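Local coordinates for Non-structural protein 2 (Human rotavirus C, PDB 2GU0) that probably takes part in replicating and packaging the viral genome, as an octamer that binds single-stranded RNA and hydrolyses nucleoside triphosphates, at residues F99-V102 with K103-V106; T192-D196 with R197-A201; A203-I206 with R207-N211. All coordinates share one frame; numbering follows the deposited sequence.

Contact 1 (F99-V102 with K103-V106); sequences FDIV and KTVV
In the loop between helices 74-90 and 108-119 the chain makes a short 3-10 turn, and here Asp100 meets Lys103 and Ile101 meets Thr104, each pair three residues apart. The backbone repeats the 3-10 step: Val102 N bonds to Phe99 O, Lys103 N bonds to Asp100 O at 2.7 Å, and Thr104 N bonds to Ile101 O at 2.9 Å. Thr104 adds its side chain to the last of these. With its hydroxyl turned back beside its own backbone N (chi1 -57°), it donates OG1 to the same Ile101 O at 2.6 Å, so one carbonyl oxygen takes two donors from one residue. They arrive differently: OG1 lies close to the carbonyl plane, 15° from it, while the amide N stands well above it. On the solvent side the Lys103 chain bends at chi3, and its CD passes 3.6 Å from Asp100 OD1. The ammonium group is near the carboxylate without joining it, Lys103 NZ lying 4.4 Å from Asp100 OD1.

Beneath the turn, Val102 packs on Phe10 of strand 8-11 and on Tyr43, and Ile101 touches Met92 and Leu142. Backbone hydrogen bonds between Val102 and Ala5 and between Thr104 and Leu4 join this loop to the N-terminal stretch. Chemically, then, the turn closes at Ile101 O, which takes both the amide and the hydroxyl of Thr104, after which the chain extends toward Gln107, part of the predicted ATP site, while the opposite charges of Asp100 and Lys103 would add at most a modest electrostatic attraction at the surface.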
ATOM      1  N   PHE A  99     -32.408 -15.131 -37.798  1.00 52.81           N
ATOM      2  CA  PHE A  99     -32.477 -14.263 -36.636  1.00 51.68           C
ATOM      3  C   PHE A  99     -32.748 -15.035 -35.349  1.00 51.39           C
ATOM      4  O   PHE A  99     -32.301 -14.639 -34.278  1.00 52.57           O
ATOM      5  CB  PHE A  99     -33.556 -13.189 -36.824  1.00 50.32           C
ATOM      6  CG  PHE A  99     -33.700 -12.266 -35.641  1.00 49.07           C
ATOM      7  CD1 PHE A  99     -32.686 -11.365 -35.317  1.00 47.63           C
ATOM      8  CD2 PHE A  99     -34.820 -12.337 -34.816  1.00 47.56           C
ATOM      9  CE1 PHE A  99     -32.786 -10.556 -34.186  1.00 46.62           C
ATOM     10  CE2 PHE A  99     -34.926 -11.529 -33.681  1.00 47.78           C
ATOM     11  CZ  PHE A  99     -33.909 -10.640 -33.365  1.00 45.91           C
ATOM     12  N   ASP A 100     -33.475 -16.139 -35.450  1.00 50.69           N
ATOM     13  CA  ASP A 100     -33.793 -16.936 -34.274  1.00 50.55           C
ATOM     14  C   ASP A 100     -32.590 -17.392 -33.452  1.00 47.95           C
ATOM     15  O   ASP A 100     -32.697 -17.545 -32.233  1.00 46.95           O
ATOM     16  CB  ASP A 100     -34.612 -18.162 -34.676  1.00 55.85           C
ATOM     17  CG  ASP A 100     -36.104 -17.912 -34.605  1.00 60.36           C
ATOM     18  OD1 ASP A 100     -36.609 -17.657 -33.490  1.00 63.64           O
ATOM     19  OD2 ASP A 100     -36.773 -17.972 -35.660  1.00 63.16           O
ATOM     20  N   ILE A 101     -31.451 -17.615 -34.104  1.00 44.27           N
ATOM     21  CA  ILE A 101     -30.260 -18.071 -33.391  1.00 41.32           C
ATOM     22  C   ILE A 101     -29.988 -17.165 -32.187  1.00 40.94           C
ATOM     23  O   ILE A 101     -29.635 -17.620 -31.099  1.00 39.56           O
ATOM     24  CB  ILE A 101     -29.036 -18.094 -34.321  1.00 38.89           C
ATOM     25  CG1 ILE A 101     -27.932 -18.939 -33.692  1.00 37.73           C
ATOM     26  CG2 ILE A 101     -28.548 -16.682 -34.590  1.00 37.39           C
ATOM     27  CD1 ILE A 101     -26.728 -19.125 -34.583  1.00 35.98           C
ATOM     28  N   VAL A 102     -30.191 -15.874 -32.408  1.00 40.37           N
ATOM     29  CA  VAL A 102     -30.020 -14.835 -31.407  1.00 38.87           C
ATOM     30  C   VAL A 102     -30.904 -15.055 -30.157  1.00 39.50           C
ATOM     31  O   VAL A 102     -30.680 -14.442 -29.113  1.00 39.82           O
ATOM     32  CB  VAL A 102     -30.332 -13.463 -32.073  1.00 37.15           C
ATOM     33  CG1 VAL A 102     -31.208 -12.608 -31.189  1.00 35.13           C
ATOM     34  CG2 VAL A 102     -29.046 -12.753 -32.404  1.00 34.49           C
ATOM     35  N   LYS A 103     -31.893 -15.938 -30.254  1.00 39.31           N
ATOM     36  CA  LYS A 103     -32.784 -16.181 -29.120  1.00 39.36           C
ATOM     37  C   LYS A 103     -32.405 -17.456 -28.370  1.00 38.06           C
ATOM     38  O   LYS A 103     -33.070 -17.855 -27.399  1.00 37.91           O
ATOM     39  CB  LYS A 103     -34.242 -16.237 -29.602  1.00 39.81           C
ATOM     40  CG  LYS A 103     -34.617 -15.032 -30.475  1.00 44.17           C
ATOM     41  CD  LYS A 103     -36.020 -15.110 -31.084  1.00 45.23           C
ATOM     42  CE  LYS A 103     -37.100 -14.800 -30.057  1.00 47.03           C
ATOM     43  NZ  LYS A 103     -38.466 -14.802 -30.656  1.00 46.44           N
ATOM     44  N   THR A 104     -31.315 -18.075 -28.814  1.00 34.81           N
ATOM     45  CA  THR A 104     -30.812 -19.289 -28.193  1.00 32.21           C
ATOM     46  C   THR A 104     -30.385 -19.029 -26.756  1.00 32.31           C
ATOM     47  O   THR A 104     -29.578 -18.147 -26.495  1.00 32.61           O
ATOM     48  CB  THR A 104     -29.590 -19.804 -28.922  1.00 31.81           C
ATOM     49  OG1 THR A 104     -29.905 -20.028 -30.298  1.00 33.20           O
ATOM     50  CG2 THR A 104     -29.103 -21.083 -28.282  1.00 31.39           C
ATOM     51  N   VAL A 105     -30.923 -19.788 -25.816  1.00 32.78           N
ATOM     52  CA  VAL A 105     -30.531 -19.610 -24.432  1.00 32.11           C
ATOM     53  C   VAL A 105     -29.149 -20.216 -24.289  1.00 31.56           C
ATOM     54  O   VAL A 105     -28.910 -21.343 -24.693  1.00 33.71           O
ATOM     55  CB  VAL A 105     -31.516 -20.287 -23.477  1.00 31.69           C
ATOM     56  CG1 VAL A 105     -30.909 -20.390 -22.091  1.00 30.56           C
ATOM     57  CG2 VAL A 105     -32.799 -19.463 -23.417  1.00 30.88           C
ATOM     58  N   VAL A 106     -28.240 -19.442 -23.721  1.00 30.44           N
ATOM     59  CA  VAL A 106     -26.856 -19.844 -23.547  1.00 28.61           C
ATOM     60  C   VAL A 106     -26.583 -20.309 -22.117  1.00 28.91           C
ATOM     61  O   VAL A 106     -27.295 -19.922 -21.188  1.00 30.45           O
ATOM     62  CB  VAL A 106     -25.948 -18.643 -23.933  1.00 28.12           C
ATOM     63  CG1 VAL A 106     -24.737 -18.575 -23.053  1.00 28.61           C
ATOM     64  CG2 VAL A 106     -25.537 -18.759 -25.383  1.00 27.83           C
TER

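Contact 2 (T192-D196 with R197-A201)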
ATOM      1  N   THR A 192     -14.783 -43.721 -27.009  1.00 56.83           N
ATOM      2  CA  THR A 192     -14.516 -45.153 -27.140  1.00 59.28           C
ATOM      3  C   THR A 192     -15.300 -45.995 -26.129  1.00 59.63           C
ATOM      4  O   THR A 192     -15.656 -45.517 -25.048  1.00 59.90           O
ATOM      5  CB  THR A 192     -13.001 -45.458 -26.977  1.00 61.05           C
ATOM      6  OG1 THR A 192     -12.745 -46.828 -27.306  1.00 63.06           O
ATOM      7  CG2 THR A 192     -12.551 -45.216 -25.545  1.00 62.73           C
ATOM      8  N   ASP A 193     -15.568 -47.247 -26.489  1.00 59.85           N
ATOM      9  CA  ASP A 193     -16.306 -48.160 -25.616  1.00 59.17           C
ATOM     10  C   ASP A 193     -15.530 -48.344 -24.327  1.00 56.35           C
ATOM     11  O   ASP A 193     -14.341 -48.656 -24.350  1.00 56.31           O
ATOM     12  CB  ASP A 193     -16.486 -49.526 -26.286  1.00 63.42           C
ATOM     13  CG  ASP A 193     -16.919 -49.411 -27.735  1.00 67.66           C
ATOM     14  OD1 ASP A 193     -17.938 -48.728 -27.998  1.00 68.70           O
ATOM     15  OD2 ASP A 193     -16.238 -50.006 -28.606  1.00 68.45           O
ATOM     16  N   ILE A 194     -16.206 -48.158 -23.204  1.00 53.01           N
ATOM     17  CA  ILE A 194     -15.562 -48.295 -21.910  1.00 51.22           C
ATOM     18  C   ILE A 194     -15.794 -49.663 -21.280  1.00 49.87           C
ATOM     19  O   ILE A 194     -16.916 -50.005 -20.927  1.00 48.97           O
ATOM     20  CB  ILE A 194     -16.054 -47.196 -20.944  1.00 51.40           C
ATOM     21  CG1 ILE A 194     -15.524 -45.838 -21.402  1.00 51.86           C
ATOM     22  CG2 ILE A 194     -15.592 -47.481 -19.538  1.00 51.66           C
ATOM     23  CD1 ILE A 194     -16.002 -44.685 -20.558  1.00 52.59           C
ATOM     24  N   PRO A 195     -14.722 -50.462 -21.127  1.00 49.54           N
ATOM     25  CA  PRO A 195     -14.786 -51.800 -20.538  1.00 49.42           C
ATOM     26  C   PRO A 195     -15.561 -51.803 -19.227  1.00 51.00           C
ATOM     27  O   PRO A 195     -15.481 -50.858 -18.448  1.00 52.57           O
ATOM     28  CB  PRO A 195     -13.320 -52.150 -20.328  1.00 48.47           C
ATOM     29  CG  PRO A 195     -12.652 -51.464 -21.454  1.00 48.43           C
ATOM     30  CD  PRO A 195     -13.329 -50.116 -21.463  1.00 49.91           C
ATOM     31  N   ASP A 196     -16.309 -52.871 -18.986  1.00 52.63           N
ATOM     32  CA  ASP A 196     -17.094 -52.990 -17.767  1.00 53.73           C
ATOM     33  C   ASP A 196     -16.231 -52.948 -16.510  1.00 54.47           C
ATOM     34  O   ASP A 196     -16.645 -52.392 -15.492  1.00 55.04           O
ATOM     35  CB  ASP A 196     -17.902 -54.286 -17.794  1.00 55.60           C
ATOM     36  CG  ASP A 196     -19.057 -54.230 -18.773  1.00 57.51           C
ATOM     37  OD1 ASP A 196     -20.001 -53.448 -18.525  1.00 58.64           O
ATOM     38  OD2 ASP A 196     -19.021 -54.962 -19.788  1.00 58.80           O
ATOM     39  N   ARG A 197     -15.037 -53.535 -16.576  1.00 54.19           N
ATOM     40  CA  ARG A 197     -14.139 -53.554 -15.425  1.00 52.91           C
ATOM     41  C   ARG A 197     -13.839 -52.147 -14.915  1.00 51.34           C
ATOM     42  O   ARG A 197     -13.785 -51.918 -13.707  1.00 51.64           O
ATOM     43  CB  ARG A 197     -12.827 -54.260 -15.769  1.00 55.04           C
ATOM     44  CG  ARG A 197     -11.811 -54.178 -14.638  1.00 59.28           C
ATOM     45  CD  ARG A 197     -10.450 -54.724 -15.028  1.00 63.16           C
ATOM     46  NE  ARG A 197      -9.388 -54.165 -14.188  1.00 68.03           N
ATOM     47  CZ  ARG A 197      -8.116 -54.558 -14.215  1.00 69.67           C
ATOM     48  NH1 ARG A 197      -7.733 -55.527 -15.041  1.00 69.51           N
ATOM     49  NH2 ARG A 197      -7.220 -53.972 -13.425  1.00 69.96           N
ATOM     50  N   ASN A 198     -13.643 -51.209 -15.838  1.00 48.94           N
ATOM     51  CA  ASN A 198     -13.354 -49.822 -15.482  1.00 46.46           C
ATOM     52  C   ASN A 198     -14.617 -49.087 -15.049  1.00 45.23           C
ATOM     53  O   ASN A 198     -14.607 -48.309 -14.088  1.00 44.66           O
ATOM     54  CB  ASN A 198     -12.709 -49.116 -16.659  1.00 44.88           C
ATOM     55  CG  ASN A 198     -11.402 -49.763 -17.060  1.00 45.59           C
ATOM     56  OD1 ASN A 198     -10.339 -49.146 -16.975  1.00 45.93           O
ATOM     57  ND2 ASN A 198     -11.470 -51.016 -17.493  1.00 43.86           N
ATOM     58  N   GLN A 199     -15.708 -49.334 -15.757  1.00 43.05           N
ATOM     59  CA  GLN A 199     -16.966 -48.716 -15.396  1.00 41.56           C
ATOM     60  C   GLN A 199     -17.219 -48.971 -13.911  1.00 41.22           C
ATOM     61  O   GLN A 199     -17.465 -48.046 -13.140  1.00 40.37           O
ATOM     62  CB  GLN A 199     -18.102 -49.320 -16.208  1.00 39.90           C
ATOM     63  CG  GLN A 199     -18.076 -48.969 -17.661  1.00 39.76           C
ATOM     64  CD  GLN A 199     -19.471 -48.963 -18.251  1.00 42.07           C
ATOM     65  OE1 GLN A 199     -20.436 -48.545 -17.593  1.00 40.69           O
ATOM     66  NE2 GLN A 199     -19.589 -49.406 -19.502  1.00 42.32           N
ATOM     67  N   THR A 200     -17.143 -50.243 -13.526  1.00 40.95           N
ATOM     68  CA  THR A 200     -17.373 -50.659 -12.148  1.00 39.16           C
ATOM     69  C   THR A 200     -16.339 -50.106 -11.171  1.00 36.80           C
ATOM     70  O   THR A 200     -16.677 -49.712 -10.057  1.00 35.40           O
ATOM     71  CB  THR A 200     -17.405 -52.196 -12.035  1.00 39.38           C
ATOM     72  OG1 THR A 200     -18.537 -52.698 -12.753  1.00 38.57           O
ATOM     73  CG2 THR A 200     -17.518 -52.622 -10.571  1.00 41.17           C
ATOM     74  N   ALA A 201     -15.078 -50.075 -11.576  1.00 33.46           N
ATOM     75  CA  ALA A 201     -14.065 -49.540 -10.687  1.00 31.75           C
ATOM     76  C   ALA A 201     -14.428 -48.086 -10.358  1.00 31.78           C
ATOM     77  O   ALA A 201     -14.446 -47.672  -9.199  1.00 30.14           O
ATOM     78  CB  ALA A 201     -12.705 -49.617 -11.346  1.00 28.09           C
TER
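Pro195 O is approached by two amides of the helix that starts just after it: Gln199 N gives the sound bond, 3.1 Å with an N-H...O angle of 167° and in the carbonyl plane, and Asn198 N a weak one. Pro195 holds the N-cap position of this helix. One residue on, Asp196 O takes Thr200 N at 3.0 Å, with a weak second bond from Thr200 OG1, so the first turn has regular i to i+4 bonding.

Gln199 also reaches back with its side chain. It starts out beside its own backbone N (chi1 -69°) and then runs extended, back past the helix start, where NE2 donates to Ile194 O at 3.1 Å. That acceptor lies almost in the amide plane, which fixes how the amide is turned; its other end is held too, as OE1 receives Ala260 N. Ile194 CG2 rests against the Gln199 methylene CG at 3.5 Å, adding an apolar contact beside the polar one. The Asp196 carboxylate runs alongside the Gln199 amide and points the same way, their planes 23° apart, although Asp196 OD1 and Gln199 NE2 remain 4.2 Å from each other. Across the turn, Asn198 ND2 lies 3.6 Å from Pro195 CB.

Met259 touches both Ile194 and Gln199, Tyr163 touches Pro195 and Asn198, and Ala201 packs on Lys34 of a neighbouring subunit. The contact thus forms the entry from the loop after strand 182-188 into helix 196-209.

Contact 3 (A203-I206 with R207-N211)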
ATOM      1  N   ALA A 203     -17.329 -46.655 -10.610  1.00 33.73           N
ATOM      2  CA  ALA A 203     -18.585 -46.667  -9.860  1.00 34.37           C
ATOM      3  C   ALA A 203     -18.287 -46.785  -8.374  1.00 35.39           C
ATOM      4  O   ALA A 203     -18.886 -46.095  -7.547  1.00 36.77           O
ATOM      5  CB  ALA A 203     -19.445 -47.843 -10.310  1.00 34.64           C
ATOM      6  N   ALA A 204     -17.356 -47.674  -8.051  1.00 34.70           N
ATOM      7  CA  ALA A 204     -16.940 -47.896  -6.680  1.00 34.02           C
ATOM      8  C   ALA A 204     -16.132 -46.692  -6.231  1.00 34.23           C
ATOM      9  O   ALA A 204     -16.247 -46.253  -5.094  1.00 34.16           O
ATOM     10  CB  ALA A 204     -16.096 -49.150  -6.590  1.00 32.85           C
ATOM     11  N   TYR A 205     -15.321 -46.149  -7.134  1.00 34.73           N
ATOM     12  CA  TYR A 205     -14.514 -44.991  -6.792  1.00 34.76           C
ATOM     13  C   TYR A 205     -15.367 -43.829  -6.314  1.00 34.50           C
ATOM     14  O   TYR A 205     -15.062 -43.233  -5.287  1.00 36.11           O
ATOM     15  CB  TYR A 205     -13.670 -44.505  -7.971  1.00 34.56           C
ATOM     16  CG  TYR A 205     -12.846 -43.290  -7.609  1.00 34.70           C
ATOM     17  CD1 TYR A 205     -11.604 -43.424  -7.005  1.00 34.50           C
ATOM     18  CD2 TYR A 205     -13.360 -41.999  -7.770  1.00 35.86           C
ATOM     19  CE1 TYR A 205     -10.891 -42.301  -6.559  1.00 35.55           C
ATOM     20  CE2 TYR A 205     -12.661 -40.870  -7.326  1.00 33.50           C
ATOM     21  CZ  TYR A 205     -11.433 -41.032  -6.722  1.00 35.01           C
ATOM     22  OH  TYR A 205     -10.755 -39.937  -6.259  1.00 34.42           O
ATOM     23  N   ILE A 206     -16.424 -43.491  -7.043  1.00 33.38           N
ATOM     24  CA  ILE A 206     -17.240 -42.361  -6.615  1.00 34.66           C
ATOM     25  C   ILE A 206     -18.159 -42.671  -5.442  1.00 35.73           C
ATOM     26  O   ILE A 206     -18.651 -41.758  -4.778  1.00 33.91           O
ATOM     27  CB  ILE A 206     -18.088 -41.758  -7.771  1.00 33.64           C
ATOM     28  CG1 ILE A 206     -18.982 -42.827  -8.392  1.00 33.18           C
ATOM     29  CG2 ILE A 206     -17.177 -41.119  -8.815  1.00 33.91           C
ATOM     30  CD1 ILE A 206     -19.881 -42.287  -9.480  1.00 31.23           C
ATOM     31  N   ARG A 207     -18.399 -43.949  -5.174  1.00 37.69           N
ATOM     32  CA  ARG A 207     -19.259 -44.277  -4.047  1.00 38.98           C
ATOM     33  C   ARG A 207     -18.535 -43.911  -2.772  1.00 39.36           C
ATOM     34  O   ARG A 207     -19.127 -43.348  -1.854  1.00 40.12           O
ATOM     35  CB  ARG A 207     -19.608 -45.755  -4.017  1.00 39.94           C
ATOM     36  CG  ARG A 207     -20.861 -46.119  -4.775  1.00 42.58           C
ATOM     37  CD  ARG A 207     -21.606 -47.238  -4.058  1.00 45.98           C
ATOM     38  NE  ARG A 207     -22.708 -46.723  -3.249  1.00 49.72           N
ATOM     39  CZ  ARG A 207     -23.249 -47.360  -2.217  1.00 50.41           C
ATOM     40  NH1 ARG A 207     -22.791 -48.549  -1.844  1.00 50.51           N
ATOM     41  NH2 ARG A 207     -24.261 -46.804  -1.560  1.00 51.96           N
ATOM     42  N   TYR A 208     -17.243 -44.214  -2.726  1.00 38.55           N
ATOM     43  CA  TYR A 208     -16.442 -43.911  -1.551  1.00 39.85           C
ATOM     44  C   TYR A 208     -15.961 -42.447  -1.483  1.00 40.10           C
ATOM     45  O   TYR A 208     -15.921 -41.856  -0.403  1.00 40.77           O
ATOM     46  CB  TYR A 208     -15.249 -44.873  -1.482  1.00 39.43           C
ATOM     47  CG  TYR A 208     -14.346 -44.632  -0.303  1.00 40.29           C
ATOM     48  CD1 TYR A 208     -14.716 -45.028   0.981  1.00 40.96           C
ATOM     49  CD2 TYR A 208     -13.137 -43.965  -0.462  1.00 40.89           C
ATOM     50  CE1 TYR A 208     -13.899 -44.760   2.081  1.00 42.59           C
ATOM     51  CE2 TYR A 208     -12.317 -43.693   0.623  1.00 42.32           C
ATOM     52  CZ  TYR A 208     -12.700 -44.088   1.892  1.00 43.24           C
ATOM     53  OH  TYR A 208     -11.884 -43.794   2.963  1.00 45.20           O
ATOM     54  N   ASN A 209     -15.627 -41.856  -2.630  1.00 40.13           N
ATOM     55  CA  ASN A 209     -15.141 -40.467  -2.674  1.00 39.78           C
ATOM     56  C   ASN A 209     -16.203 -39.365  -2.772  1.00 39.58           C
ATOM     57  O   ASN A 209     -15.911 -38.201  -2.502  1.00 40.09           O
ATOM     58  CB  ASN A 209     -14.153 -40.302  -3.824  1.00 36.53           C
ATOM     59  CG  ASN A 209     -12.827 -40.937  -3.527  1.00 36.68           C
ATOM     60  OD1 ASN A 209     -12.000 -40.357  -2.814  1.00 36.13           O
ATOM     61  ND2 ASN A 209     -12.613 -42.150  -4.047  1.00 33.29           N
ATOM     62  N   PHE A 210     -17.416 -39.726  -3.178  1.00 38.23           N
ATOM     63  CA  PHE A 210     -18.515 -38.776  -3.307  1.00 36.69           C
ATOM     64  C   PHE A 210     -19.777 -39.487  -2.849  1.00 37.85           C
ATOM     65  O   PHE A 210     -20.749 -39.569  -3.597  1.00 36.43           O
ATOM     66  CB  PHE A 210     -18.702 -38.350  -4.767  1.00 34.41           C
ATOM     67  CG  PHE A 210     -17.488 -37.722  -5.389  1.00 32.83           C
ATOM     68  CD1 PHE A 210     -16.395 -38.501  -5.760  1.00 30.38           C
ATOM     69  CD2 PHE A 210     -17.430 -36.346  -5.591  1.00 31.96           C
ATOM     70  CE1 PHE A 210     -15.263 -37.924  -6.321  1.00 27.90           C
ATOM     71  CE2 PHE A 210     -16.299 -35.758  -6.152  1.00 32.13           C
ATOM     72  CZ  PHE A 210     -15.212 -36.552  -6.518  1.00 29.35           C
ATOM     73  N   ASN A 211     -19.768 -40.000  -1.622  1.00 39.15           N
ATOM     74  CA  ASN A 211     -20.918 -40.739  -1.122  1.00 39.60           C
ATOM     75  C   ASN A 211     -22.184 -39.907  -0.997  1.00 39.41           C
ATOM     76  O   ASN A 211     -23.282 -40.443  -1.089  1.00 39.53           O
ATOM     77  CB  ASN A 211     -20.590 -41.427   0.217  1.00 41.30           C
ATOM     78  CG  ASN A 211     -20.787 -40.521   1.421  1.00 42.23           C
ATOM     79  OD1 ASN A 211     -19.984 -39.625   1.683  1.00 42.83           O
ATOM     80  ND2 ASN A 211     -21.865 -40.759   2.165  1.00 42.03           N
TER
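Tyr205 swings its ring away from its own backbone N (chi1 179°), while Asn209, one turn later, keeps CG beside its backbone N (chi1 -74°), and these two rotations lay the asparagine amide over one face of the tyrosine ring. Asn209 ND2 sits 3.0 Å above that plane, displaced toward the rim, and ring and amide are 21° from parallel. The same nitrogen donates to Tyr205 O at 3.0 Å, with the oxygen almost in the amide plane. Asn209 N reaches Tyr205 O as well, also at 3.0 Å, so a single carbonyl holds both the backbone and the side chain of Asn209 and ties the amide down on the ring.

Phe210 is where the chain leaves helical geometry. Its N still bonds to Ile206 O at 2.9 Å, but from above the carbonyl plane. Its side chain folds back on the helix: CD1 comes 4.1 Å from Ile206 CG2, the two side chains crossing at about a right angle, and CE1 meets Tyr205 CE2 at the phenylalanine edge. Tyr205 and Phe210 also find aromatic partners outside the helix, a stack with Tyr159 and an edge-to-face contact with Tyr184 respectively.

At a subunit boundary, Tyr208 O and Asn211 ND2 exchange hydrogen bonds with Asn211 ND2 and Tyr208 O of the neighbouring subunit, whose Lys212 NZ also makes a weak hydrogen bond with Asn209 OD1, the other end of the amide. This C-terminal end of helix 196-209, within the predicted RNA-binding region, packs on strand 164-170 through Ile206 and Phe210 and on helix 293-307 through Ala204, Arg207 and Tyr208.

Contacts 1, 2 and 3 follow one another along the chain without overlap. Contact 1 belongs to the N-terminal part of the protein, in the loop between helices 74-90 and 108-119; the other two lie in the C-terminal, HIT-like part on the opposite side of the chain's centre, their centres about 38 and 39 Å from that of contact 1. Contacts 2 and 3 share helix 196-209, the first at its start and the second at its end, with centres about 15 Å apart. That helix links strands 182-188 and 213-216 of the five-stranded antiparallel sheet, and both its ends meet neighbouring subunits, so the same element serves the fold and the octamer.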